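Local coordinates for DNA alpha-glucosyltransferase (Enterobacteria phage T4, PDB 1XV5), which belongs to the GT-B clan of glycosyltransferases, whose members pair two Rossmann-like domains across a cleft, and here holds uridine-5'-diphosphate, at residues Asn198-Thr206 and Lys228-Ser238; Met285-Lys296 and Leu313-Trp323. One frame throughout, in Å; residues are numbered along the deposited sequence.

Interaction 1 of 2, residues Asn198-Thr206 and Lys228-Ser238; sequences NINRWIGRT and KSTVMEGLERS. With UDP (uridine-5'-diphosphate), chain C.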
loop_
_atom_site.group_PDB
_atom_site.type_symbol
_atom_site.label_atom_id
_atom_site.label_comp_id
_atom_site.label_asym_id
_atom_site.label_seq_id
_atom_site.Cartn_x
_atom_site.Cartn_y
_atom_site.Cartn_z
ATOM N N ASN A 198 -10.605 -5.309 -23.730
ATOM C CA ASN A 198 -11.145 -3.954 -23.783
ATOM C C ASN A 198 -11.412 -3.318 -22.425
ATOM O O ASN A 198 -11.818 -2.160 -22.351
ATOM C CB ASN A 198 -12.422 -3.923 -24.624
ATOM C CG ASN A 198 -12.176 -4.347 -26.059
ATOM O OD1 ASN A 198 -11.094 -4.124 -26.606
ATOM N ND2 ASN A 198 -13.183 -4.945 -26.682
ATOM N N ILE A 199 -11.172 -4.066 -21.352
ATOM C CA ILE A 199 -11.389 -3.537 -20.011
ATOM C C ILE A 199 -10.105 -2.942 -19.446
ATOM O O ILE A 199 -9.059 -3.596 -19.420
ATOM C CB ILE A 199 -11.876 -4.635 -19.035
ATOM C CG1 ILE A 199 -13.126 -5.317 -19.593
ATOM C CG2 ILE A 199 -12.145 -4.026 -17.666
ATOM C CD1 ILE A 199 -14.272 -4.375 -19.911
ATOM N N ASN A 200 -10.196 -1.692 -19.002
ATOM C CA ASN A 200 -9.067 -0.985 -18.420
ATOM C C ASN A 200 -9.491 -0.685 -16.991
ATOM O O ASN A 200 -10.395 0.115 -16.762
ATOM C CB ASN A 200 -8.800 0.296 -19.211
ATOM C CG ASN A 200 -8.510 0.014 -20.675
ATOM O OD1 ASN A 200 -9.424 -0.093 -21.500
ATOM N ND2 ASN A 200 -7.237 -0.132 -21.000
ATOM N N ARG A 201 -8.832 -1.334 -16.038
ATOM C CA ARG A 201 -9.198 -1.199 -14.633
ATOM C C ARG A 201 -8.140 -0.537 -13.759
ATOM O O ARG A 201 -7.025 -1.036 -13.611
ATOM C CB ARG A 201 -9.548 -2.593 -14.093
ATOM C CG ARG A 201 -10.231 -2.644 -12.723
ATOM C CD ARG A 201 -10.521 -4.099 -12.335
ATOM N NE ARG A 201 -11.334 -4.790 -13.341
ATOM C CZ ARG A 201 -12.665 -4.763 -13.393
ATOM N NH1 ARG A 201 -13.363 -4.087 -12.489
ATOM N NH2 ARG A 201 -13.302 -5.389 -14.376
ATOM N N TRP A 202 -8.516 0.600 -13.184
ATOM C CA TRP A 202 -7.660 1.377 -12.294
ATOM C C TRP A 202 -8.068 1.018 -10.864
ATOM O O TRP A 202 -9.256 0.849 -10.590
ATOM C CB TRP A 202 -7.921 2.868 -12.535
ATOM C CG TRP A 202 -7.119 3.821 -11.693
ATOM C CD1 TRP A 202 -5.961 4.459 -12.052
ATOM C CD2 TRP A 202 -7.438 4.280 -10.371
ATOM N NE1 TRP A 202 -5.543 5.290 -11.034
ATOM C CE2 TRP A 202 -6.433 5.199 -9.992
ATOM C CE3 TRP A 202 -8.479 4.005 -9.469
ATOM C CZ2 TRP A 202 -6.436 5.845 -8.750
ATOM C CZ3 TRP A 202 -8.481 4.650 -8.231
ATOM C CH2 TRP A 202 -7.466 5.558 -7.885
ATOM N N ILE A 203 -7.096 0.887 -9.963
ATOM C CA ILE A 203 -7.392 0.588 -8.560
ATOM C C ILE A 203 -6.627 1.534 -7.636
ATOM O O ILE A 203 -5.487 1.911 -7.918
ATOM C CB ILE A 203 -7.035 -0.875 -8.168
ATOM C CG1 ILE A 203 -5.598 -1.205 -8.584
ATOM C CG2 ILE A 203 -8.035 -1.840 -8.797
ATOM C CD1 ILE A 203 -5.087 -2.539 -8.016
ATOM N N GLY A 204 -7.268 1.921 -6.537
ATOM C CA GLY A 204 -6.648 2.819 -5.579
ATOM C C GLY A 204 -7.689 3.402 -4.640
ATOM O O GLY A 204 -8.601 2.699 -4.205
ATOM N N ARG A 205 -7.545 4.686 -4.315
ATOM C CA ARG A 205 -8.496 5.378 -3.447
ATOM C C ARG A 205 -8.522 6.849 -3.826
ATOM O O ARG A 205 -7.708 7.295 -4.633
ATOM C CB ARG A 205 -8.145 5.191 -1.966
ATOM C CG ARG A 205 -6.713 5.482 -1.582
ATOM C CD ARG A 205 -6.453 4.977 -0.167
ATOM N NE ARG A 205 -5.070 5.176 0.246
ATOM C CZ ARG A 205 -4.557 6.345 0.617
ATOM N NH1 ARG A 205 -3.284 6.426 0.971
ATOM N NH2 ARG A 205 -5.319 7.430 0.643
ATOM N N THR A 206 -9.446 7.605 -3.245
ATOM C CA THR A 206 -9.588 9.003 -3.615
ATOM C C THR A 206 -8.595 9.996 -3.018
ATOM O O THR A 206 -8.929 10.795 -2.141
ATOM C CB THR A 206 -11.032 9.488 -3.350
ATOM O OG1 THR A 206 -11.956 8.521 -3.871
ATOM C CG2 THR A 206 -11.285 10.823 -4.056
ATOM N N LYS A 228 -13.111 1.381 -25.958
ATOM C CA LYS A 228 -12.687 0.624 -24.784
ATOM C C LYS A 228 -13.496 1.031 -23.558
ATOM O O LYS A 228 -14.202 2.041 -23.572
ATOM C CB LYS A 228 -11.201 0.862 -24.517
ATOM C CG LYS A 228 -10.314 0.708 -25.738
ATOM C CD LYS A 228 -10.335 -0.708 -26.275
ATOM C CE LYS A 228 -9.391 -0.848 -27.461
ATOM N NZ LYS A 228 -9.271 -2.266 -27.904
ATOM N N SER A 229 -13.380 0.243 -22.492
ATOM C CA SER A 229 -14.104 0.522 -21.259
ATOM C C SER A 229 -13.156 0.779 -20.101
ATOM O O SER A 229 -12.079 0.187 -20.020
ATOM C CB SER A 229 -15.013 -0.656 -20.898
ATOM O OG SER A 229 -15.908 -0.947 -21.953
ATOM N N THR A 230 -13.567 1.663 -19.201
ATOM C CA THR A 230 -12.761 1.984 -18.037
ATOM C C THR A 230 -13.540 1.814 -16.748
ATOM O O THR A 230 -14.682 2.261 -16.628
ATOM C CB THR A 230 -12.229 3.430 -18.098
ATOM O OG1 THR A 230 -11.276 3.537 -19.162
ATOM C CG2 THR A 230 -11.560 3.815 -16.782
ATOM N N VAL A 231 -12.905 1.143 -15.795
ATOM C CA VAL A 231 -13.472 0.904 -14.480
ATOM C C VAL A 231 -12.426 1.395 -13.491
ATOM O O VAL A 231 -11.224 1.201 -13.696
ATOM C CB VAL A 231 -13.726 -0.600 -14.224
ATOM C CG1 VAL A 231 -14.189 -0.810 -12.784
ATOM C CG2 VAL A 231 -14.767 -1.127 -15.200
ATOM N N MET A 232 -12.883 2.048 -12.430
ATOM C CA MET A 232 -11.988 2.557 -11.407
ATOM C C MET A 232 -12.547 2.097 -10.071
ATOM O O MET A 232 -13.655 2.468 -9.683
ATOM C CB MET A 232 -11.915 4.084 -11.501
ATOM C CG MET A 232 -11.418 4.556 -12.869
ATOM S SD MET A 232 -11.453 6.342 -13.115
ATOM C CE MET A 232 -10.211 6.822 -11.998
ATOM N N GLU A 233 -11.775 1.271 -9.373
ATOM C CA GLU A 233 -12.210 0.716 -8.101
ATOM C C GLU A 233 -11.538 1.313 -6.877
ATOM O O GLU A 233 -10.333 1.554 -6.879
ATOM C CB GLU A 233 -11.978 -0.801 -8.082
ATOM C CG GLU A 233 -12.752 -1.598 -9.127
ATOM C CD GLU A 233 -12.640 -3.102 -8.908
ATOM O OE1 GLU A 233 -12.542 -3.522 -7.742
ATOM O OE2 GLU A 233 -12.666 -3.866 -9.897
ATOM N N GLY A 234 -12.328 1.540 -5.831
ATOM C CA GLY A 234 -11.785 2.058 -4.587
ATOM C C GLY A 234 -11.961 3.535 -4.283
ATOM O O GLY A 234 -11.531 3.996 -3.227
ATOM N N LEU A 235 -12.595 4.279 -5.180
ATOM C CA LEU A 235 -12.785 5.713 -4.961
ATOM C C LEU A 235 -13.932 6.024 -4.008
ATOM O O LEU A 235 -15.095 6.065 -4.411
ATOM C CB LEU A 235 -13.022 6.424 -6.297
ATOM C CG LEU A 235 -11.877 6.411 -7.316
ATOM C CD1 LEU A 235 -12.307 7.177 -8.558
ATOM C CD2 LEU A 235 -10.622 7.033 -6.713
ATOM N N GLU A 236 -13.592 6.250 -2.743
ATOM C CA GLU A 236 -14.582 6.557 -1.723
ATOM C C GLU A 236 -15.046 8.005 -1.850
ATOM O O GLU A 236 -14.324 8.854 -2.378
ATOM C CB GLU A 236 -13.991 6.338 -0.324
ATOM C CG GLU A 236 -13.096 7.481 0.205
ATOM C CD GLU A 236 -11.685 7.499 -0.380
ATOM O OE1 GLU A 236 -10.897 8.378 0.024
ATOM O OE2 GLU A 236 -11.356 6.648 -1.232
ATOM N N ARG A 237 -16.254 8.285 -1.368
ATOM C CA ARG A 237 -16.767 9.643 -1.418
ATOM C C ARG A 237 -16.089 10.446 -0.320
ATOM O O ARG A 237 -15.789 9.927 0.760
ATOM C CB ARG A 237 -18.288 9.664 -1.237
ATOM C CG ARG A 237 -19.059 9.261 -2.487
ATOM C CD ARG A 237 -20.533 9.606 -2.357
ATOM N NE ARG A 237 -20.719 11.034 -2.116
ATOM C CZ ARG A 237 -20.557 11.983 -3.036
ATOM N NH1 ARG A 237 -20.216 11.666 -4.277
ATOM N NH2 ARG A 237 -20.717 13.256 -2.707
ATOM N N SER A 238 -15.833 11.712 -0.612
ATOM C CA SER A 238 -15.165 12.606 0.323
ATOM C C SER A 238 -15.059 13.942 -0.390
ATOM O O SER A 238 -15.404 14.044 -1.567
ATOM C CB SER A 238 -13.756 12.091 0.617
ATOM O OG SER A 238 -12.964 12.144 -0.562
HETATM N N1 UDP C . -7.592 -2.061 -1.109
HETATM C C2 UDP C . -8.713 -2.853 -0.960
HETATM N N3 UDP C . -9.907 -2.198 -1.124
HETATM C C4 UDP C . -10.087 -0.861 -1.424
HETATM C C5 UDP C . -8.876 -0.114 -1.574
HETATM C C6 UDP C . -7.698 -0.725 -1.413
HETATM O O2 UDP C . -8.651 -4.046 -0.711
HETATM O O4 UDP C . -11.228 -0.414 -1.542
HETATM C "C1'" UDP C . -6.283 -2.698 -0.923
HETATM C "C2'" UDP C . -5.362 -2.634 -2.137
HETATM O "O2'" UDP C . -5.690 -3.635 -3.078
HETATM C "C3'" UDP C . -4.013 -2.828 -1.458
HETATM C "C4'" UDP C . -4.176 -1.977 -0.200
HETATM O "O4'" UDP C . -5.599 -1.997 0.093
HETATM O "O3'" UDP C . -3.857 -4.201 -1.101
HETATM C "C5'" UDP C . -3.711 -0.540 -0.334
HETATM O "O5'" UDP C . -2.293 -0.482 -0.240
HETATM P PA UDP C . -1.396 0.400 -1.220
HETATM O O1A UDP C . -0.001 0.180 -0.784
HETATM O O2A UDP C . -1.775 0.091 -2.624
HETATM O O3A UDP C . -1.829 1.953 -0.939
HETATM P PB UDP C . -2.331 2.719 0.420
HETATM O O1B UDP C . -1.786 4.100 0.356
HETATM O O2B UDP C . -3.793 2.525 0.537
HETATM O O3B UDP C . -1.611 1.943 1.604
HETATM O O HOH W 1 -8.102 8.319 0.118
HETATM O O HOH W 2 -10.672 11.099 -0.266
#
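Glu236 OE2 is gripped twice: Thr206 N meets it on the syn side at 2.9 Å, from somewhat out of the carboxylate plane, and Arg47 adds a salt bridge. A bend at chi2 (-78°) folds the carboxylate back to Thr206, whose OG1 returns a bond of 2.8 Å to Glu236 O. A water joins Glu236 OE1 to Arg205 NH2. The extended Arg205 side chain reaches the UDP beta-phosphate: NE donates to O2B (3.0 Å) and NH1 to O1B (2.8 Å), both nearly straight. Gly204 and Gly234 also line the pocket. On the face of Arg201 and Val231, a bent 2.7 Å salt bridge links Arg201 NH1 to Glu233 OE2, tilted from the guanidinium plane; Glu233 OE1 pairs with Arg284. On the other face Met232 CE lies over the Trp202 indole, and Leu235 CD2 approaches Trp202 CZ3 to 3.5 Å. Strands 199-203 and 229-233 run parallel in a beta-alpha-beta unit: Asn198, Asn200 and Trp202 O accept from Ser229, Val231 and Glu233 N, while Asn200, Trp202 and Gly204 N bond to Ser229, Val231 and Glu233 O. Helix 212-223 covers Asn200 and Thr230, helix 278-286 packs on Arg201 and Ile203, and strands 288-293 and 270-273 flank the pair.

Interaction 2 of 2, residues Met285-Lys296 and Leu313-Trp323; sequences MSKSGFGYQLSK and LGACGTIPVFW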
loop_
_atom_site.group_PDB
_atom_site.type_symbol
_atom_site.label_atom_id
_atom_site.label_comp_id
_atom_site.label_asym_id
_atom_site.label_seq_id
_atom_site.Cartn_x
_atom_site.Cartn_y
_atom_site.Cartn_z
ATOM N N MET A 285 -9.720 -8.157 -11.806
ATOM C CA MET A 285 -8.520 -7.658 -12.467
ATOM C C MET A 285 -7.836 -8.731 -13.303
ATOM O O MET A 285 -7.317 -8.441 -14.382
ATOM C CB MET A 285 -7.536 -7.112 -11.430
ATOM C CG MET A 285 -6.314 -6.422 -12.020
ATOM S SD MET A 285 -6.711 -4.882 -12.887
ATOM C CE MET A 285 -6.974 -3.752 -11.488
ATOM N N SER A 286 -7.844 -9.971 -12.812
ATOM C CA SER A 286 -7.206 -11.073 -13.524
ATOM C C SER A 286 -7.865 -11.326 -14.876
ATOM O O SER A 286 -7.285 -11.984 -15.745
ATOM C CB SER A 286 -7.259 -12.357 -12.686
ATOM O OG SER A 286 -8.587 -12.855 -12.611
ATOM N N LYS A 287 -9.080 -10.813 -15.046
ATOM C CA LYS A 287 -9.814 -10.986 -16.294
ATOM C C LYS A 287 -9.909 -9.684 -17.079
ATOM O O LYS A 287 -10.659 -9.592 -18.049
ATOM C CB LYS A 287 -11.221 -11.535 -16.006
ATOM C CG LYS A 287 -11.209 -12.967 -15.462
ATOM C CD LYS A 287 -12.609 -13.486 -15.130
ATOM C CE LYS A 287 -13.210 -12.763 -13.935
ATOM N NZ LYS A 287 -14.482 -13.397 -13.473
ATOM N N SER A 288 -9.139 -8.684 -16.652
ATOM C CA SER A 288 -9.119 -7.377 -17.308
ATOM C C SER A 288 -7.852 -7.240 -18.146
ATOM O O SER A 288 -6.763 -7.609 -17.710
ATOM C CB SER A 288 -9.167 -6.260 -16.267
ATOM O OG SER A 288 -10.338 -6.352 -15.478
ATOM N N GLY A 289 -7.999 -6.702 -19.349
ATOM C CA GLY A 289 -6.851 -6.556 -20.224
ATOM C C GLY A 289 -5.713 -5.736 -19.651
ATOM O O GLY A 289 -4.550 -6.151 -19.689
ATOM N N PHE A 290 -6.041 -4.569 -19.108
ATOM C CA PHE A 290 -5.018 -3.695 -18.565
ATOM C C PHE A 290 -5.380 -3.105 -17.216
ATOM O O PHE A 290 -6.502 -2.641 -17.008
ATOM C CB PHE A 290 -4.717 -2.582 -19.577
ATOM C CG PHE A 290 -4.340 -3.105 -20.927
ATOM C CD1 PHE A 290 -5.321 -3.474 -21.846
ATOM C CD2 PHE A 290 -3.007 -3.339 -21.241
ATOM C CE1 PHE A 290 -4.973 -4.081 -23.057
ATOM C CE2 PHE A 290 -2.652 -3.944 -22.447
ATOM C CZ PHE A 290 -3.637 -4.316 -23.353
ATOM N N GLY A 291 -4.416 -3.159 -16.301
ATOM C CA GLY A 291 -4.596 -2.626 -14.964
ATOM C C GLY A 291 -3.787 -1.350 -14.843
ATOM O O GLY A 291 -2.665 -1.267 -15.350
ATOM N N TYR A 292 -4.346 -0.362 -14.155
ATOM C CA TYR A 292 -3.685 0.922 -13.999
ATOM C C TYR A 292 -3.409 1.297 -12.554
ATOM O O TYR A 292 -4.270 1.172 -11.688
ATOM C CB TYR A 292 -4.540 2.021 -14.628
ATOM C CG TYR A 292 -4.735 1.875 -16.118
ATOM C CD1 TYR A 292 -4.172 2.792 -17.005
ATOM C CD2 TYR A 292 -5.480 0.820 -16.642
ATOM C CE1 TYR A 292 -4.346 2.662 -18.385
ATOM C CE2 TYR A 292 -5.662 0.679 -18.019
ATOM C CZ TYR A 292 -5.092 1.604 -18.882
ATOM O OH TYR A 292 -5.266 1.470 -20.243
ATOM N N GLN A 293 -2.193 1.765 -12.312
ATOM C CA GLN A 293 -1.779 2.214 -10.990
ATOM C C GLN A 293 -0.952 3.431 -11.354
ATOM O O GLN A 293 0.202 3.313 -11.769
ATOM C CB GLN A 293 -0.927 1.147 -10.303
ATOM C CG GLN A 293 -1.018 1.193 -8.785
ATOM C CD GLN A 293 -0.241 2.346 -8.182
ATOM O OE1 GLN A 293 0.102 3.309 -8.864
ATOM N NE2 GLN A 293 0.033 2.254 -6.889
ATOM N N LEU A 294 -1.560 4.605 -11.224
ATOM C CA LEU A 294 -0.901 5.835 -11.621
ATOM C C LEU A 294 -0.393 6.733 -10.502
ATOM O O LEU A 294 -0.386 7.960 -10.638
ATOM C CB LEU A 294 -1.846 6.616 -12.541
ATOM C CG LEU A 294 -2.391 5.800 -13.721
ATOM C CD1 LEU A 294 -3.388 6.639 -14.514
ATOM C CD2 LEU A 294 -1.239 5.336 -14.614
ATOM N N SER A 295 0.049 6.133 -9.404
ATOM C CA SER A 295 0.580 6.924 -8.301
ATOM C C SER A 295 1.774 7.728 -8.807
ATOM O O SER A 295 2.618 7.222 -9.553
ATOM C CB SER A 295 0.991 6.024 -7.136
ATOM O OG SER A 295 -0.166 5.532 -6.482
ATOM N N LYS A 296 1.833 8.986 -8.388
ATOM C CA LYS A 296 2.876 9.904 -8.831
ATOM C C LYS A 296 3.482 10.707 -7.686
ATOM O O LYS A 296 3.560 11.940 -7.749
ATOM C CB LYS A 296 2.271 10.853 -9.866
ATOM C CG LYS A 296 0.977 11.513 -9.379
ATOM C CD LYS A 296 0.038 11.837 -10.528
ATOM C CE LYS A 296 0.645 12.860 -11.467
ATOM N NZ LYS A 296 -0.247 13.130 -12.623
ATOM N N LEU A 313 -1.301 -5.858 -9.561
ATOM C CA LEU A 313 -1.519 -5.913 -11.006
ATOM C C LEU A 313 -0.656 -6.987 -11.663
ATOM O O LEU A 313 -1.145 -7.807 -12.445
ATOM C CB LEU A 313 -1.226 -4.554 -11.653
ATOM C CG LEU A 313 -2.098 -3.394 -11.168
ATOM C CD1 LEU A 313 -1.904 -2.195 -12.086
ATOM C CD2 LEU A 313 -3.564 -3.819 -11.156
ATOM N N GLY A 314 0.631 -6.988 -11.345
ATOM C CA GLY A 314 1.510 -7.978 -11.935
ATOM C C GLY A 314 1.231 -9.379 -11.427
ATOM O O GLY A 314 1.296 -10.351 -12.177
ATOM N N ALA A 315 0.897 -9.482 -10.148
ATOM C CA ALA A 315 0.640 -10.779 -9.542
ATOM C C ALA A 315 -0.591 -11.521 -10.051
ATOM O O ALA A 315 -0.572 -12.747 -10.136
ATOM C CB ALA A 315 0.569 -10.631 -8.025
ATOM N N CYS A 316 -1.657 -10.802 -10.395
ATOM C CA CYS A 316 -2.865 -11.474 -10.854
ATOM C C CYS A 316 -2.908 -11.744 -12.359
ATOM O O CYS A 316 -3.845 -12.359 -12.852
ATOM C CB CYS A 316 -4.118 -10.703 -10.414
ATOM S SG CYS A 316 -4.460 -9.195 -11.323
ATOM N N GLY A 317 -1.906 -11.276 -13.093
ATOM C CA GLY A 317 -1.887 -11.572 -14.515
ATOM C C GLY A 317 -2.447 -10.593 -15.524
ATOM O O GLY A 317 -2.756 -10.992 -16.647
ATOM N N THR A 318 -2.614 -9.332 -15.151
ATOM C CA THR A 318 -3.079 -8.354 -16.130
ATOM C C THR A 318 -1.804 -7.632 -16.559
ATOM O O THR A 318 -0.737 -7.895 -16.012
ATOM C CB THR A 318 -4.066 -7.322 -15.522
ATOM O OG1 THR A 318 -4.552 -6.462 -16.563
ATOM C CG2 THR A 318 -3.381 -6.473 -14.460
ATOM N N ILE A 319 -1.896 -6.756 -17.555
ATOM C CA ILE A 319 -0.724 -5.998 -17.975
ATOM C C ILE A 319 -0.682 -4.742 -17.115
ATOM O O ILE A 319 -1.626 -3.953 -17.119
ATOM C CB ILE A 319 -0.811 -5.579 -19.454
ATOM C CG1 ILE A 319 -0.598 -6.799 -20.351
ATOM C CG2 ILE A 319 0.230 -4.497 -19.750
ATOM C CD1 ILE A 319 0.785 -7.422 -20.229
ATOM N N PRO A 320 0.406 -4.546 -16.355
ATOM C CA PRO A 320 0.502 -3.357 -15.504
ATOM C C PRO A 320 0.814 -2.081 -16.268
ATOM O O PRO A 320 1.728 -2.043 -17.092
ATOM C CB PRO A 320 1.634 -3.701 -14.532
ATOM C CG PRO A 320 1.707 -5.196 -14.560
ATOM C CD PRO A 320 1.462 -5.515 -16.014
ATOM N N VAL A 321 0.048 -1.036 -15.988
ATOM C CA VAL A 321 0.284 0.259 -16.601
ATOM C C VAL A 321 0.580 1.167 -15.407
ATOM O O VAL A 321 -0.319 1.474 -14.624
ATOM C CB VAL A 321 -0.953 0.758 -17.372
ATOM C CG1 VAL A 321 -0.676 2.140 -17.960
ATOM C CG2 VAL A 321 -1.305 -0.234 -18.491
ATOM N N PHE A 322 1.847 1.561 -15.265
ATOM C CA PHE A 322 2.295 2.406 -14.153
ATOM C C PHE A 322 2.706 3.807 -14.610
ATOM O O PHE A 322 3.017 4.024 -15.780
ATOM C CB PHE A 322 3.517 1.798 -13.448
ATOM C CG PHE A 322 3.279 0.460 -12.783
ATOM C CD1 PHE A 322 1.998 -0.029 -12.556
ATOM C CD2 PHE A 322 4.371 -0.290 -12.338
ATOM C CE1 PHE A 322 1.802 -1.246 -11.891
ATOM C CE2 PHE A 322 4.190 -1.505 -11.674
ATOM C CZ PHE A 322 2.902 -1.985 -11.449
ATOM N N TRP A 323 2.736 4.742 -13.663
ATOM C CA TRP A 323 3.135 6.122 -13.942
ATOM C C TRP A 323 4.633 6.136 -14.251
ATOM O O TRP A 323 5.448 5.712 -13.433
ATOM C CB TRP A 323 2.834 7.002 -12.722
ATOM C CG TRP A 323 3.051 8.469 -12.941
ATOM C CD1 TRP A 323 4.071 9.230 -12.453
ATOM C CD2 TRP A 323 2.214 9.354 -13.693
ATOM N NE1 TRP A 323 3.922 10.538 -12.851
ATOM C CE2 TRP A 323 2.790 10.642 -13.613
ATOM C CE3 TRP A 323 1.030 9.184 -14.426
ATOM C CZ2 TRP A 323 2.221 11.758 -14.240
ATOM C CZ3 TRP A 323 0.464 10.295 -15.050
ATOM C CH2 TRP A 323 1.063 11.566 -14.950
HETATM O O HOH W 3 -4.742 -13.322 -15.273
HETATM O O HOH W 4 2.517 4.429 -10.614
#
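One face of the Trp323 indole carries the Lys296 side chain: CB sits 3.6 Å from the centroid of the five-membered ring, and CE is over the six-membered part, near its rim. With chi1 at 51°, Lys296 CG stands between the backbone N and the carbonyl carbon, and the chain runs across the indole until NZ reaches Trp323 CH2 at 3.1 Å. The Tyr292 ring has Val321 CB over one face, 4.1 Å from its centroid, in a CH-pi contact. Phe322 receives Leu313 CD1 in plane at its edge and forms an edge-to-face pair with His310. Phe290 meets Ile319 obliquely, its CD2 3.6 Å from Ile319 CB. Strands 290-293 and 319-323 lie parallel, arms of a beta-alpha-beta crossover through helix 308-316 in the Rossmann-like sheet. Three backbone bonds carry the middle of the ladder: Gly291 N to Ile319 O, Val321 N to Gly291 O and Gln293 N to Val321 O; the bonds at both ends are weak. Gly291 has no side chain, and Leu313 CD2 and Thr318 CG2 fill the place where one would stand; Leu313 CD1 lies 3.4 Å from Gly291 C. Thr318 OG1, opposite the backbone N (chi1 -176°), bonds to Ser288 O at 2.7 Å from above the carbonyl plane. Gly317, just past helix 308-316, has the positive phi of a Schellman motif, whose two bonds back into the last turn are weak. Met285 CG touches Cys316 SG, and Met285 CE presses tightly on Leu313 CD2 at 3.4 Å. Gln293 OE1 accepts Ser295 N at 2.9 Å, while Gln293 NE2 is held by Thr309 and Glu307. Helix 354-365 packs on Phe290 and Tyr292, and helix 368-386 on Ile319 and Pro320.

Interactions 1 and 2 follow one another along the chain and hold neighbouring parts of a single parallel sheet, since strands 199-203 and 288-293 are adjacent. Both are buried, interaction 2 more completely; interaction 1 has partly exposed residues at both ends. Arg201 joins them: its backbone O probably accepts a hydrogen bond from Tyr292 N, its NE probably bonds to Ser288 OG, and Met285 CE packs against its O. Both hold bridging waters, but interaction 1 is the more charged, with the Arg201-Glu233 salt bridge, the Glu236 carboxylate and Arg205 on the diphosphate. Interaction 2 relies more on aromatic, aliphatic and sulfur packing; there the side chain of Gln293 lies about 5 Å from UDP.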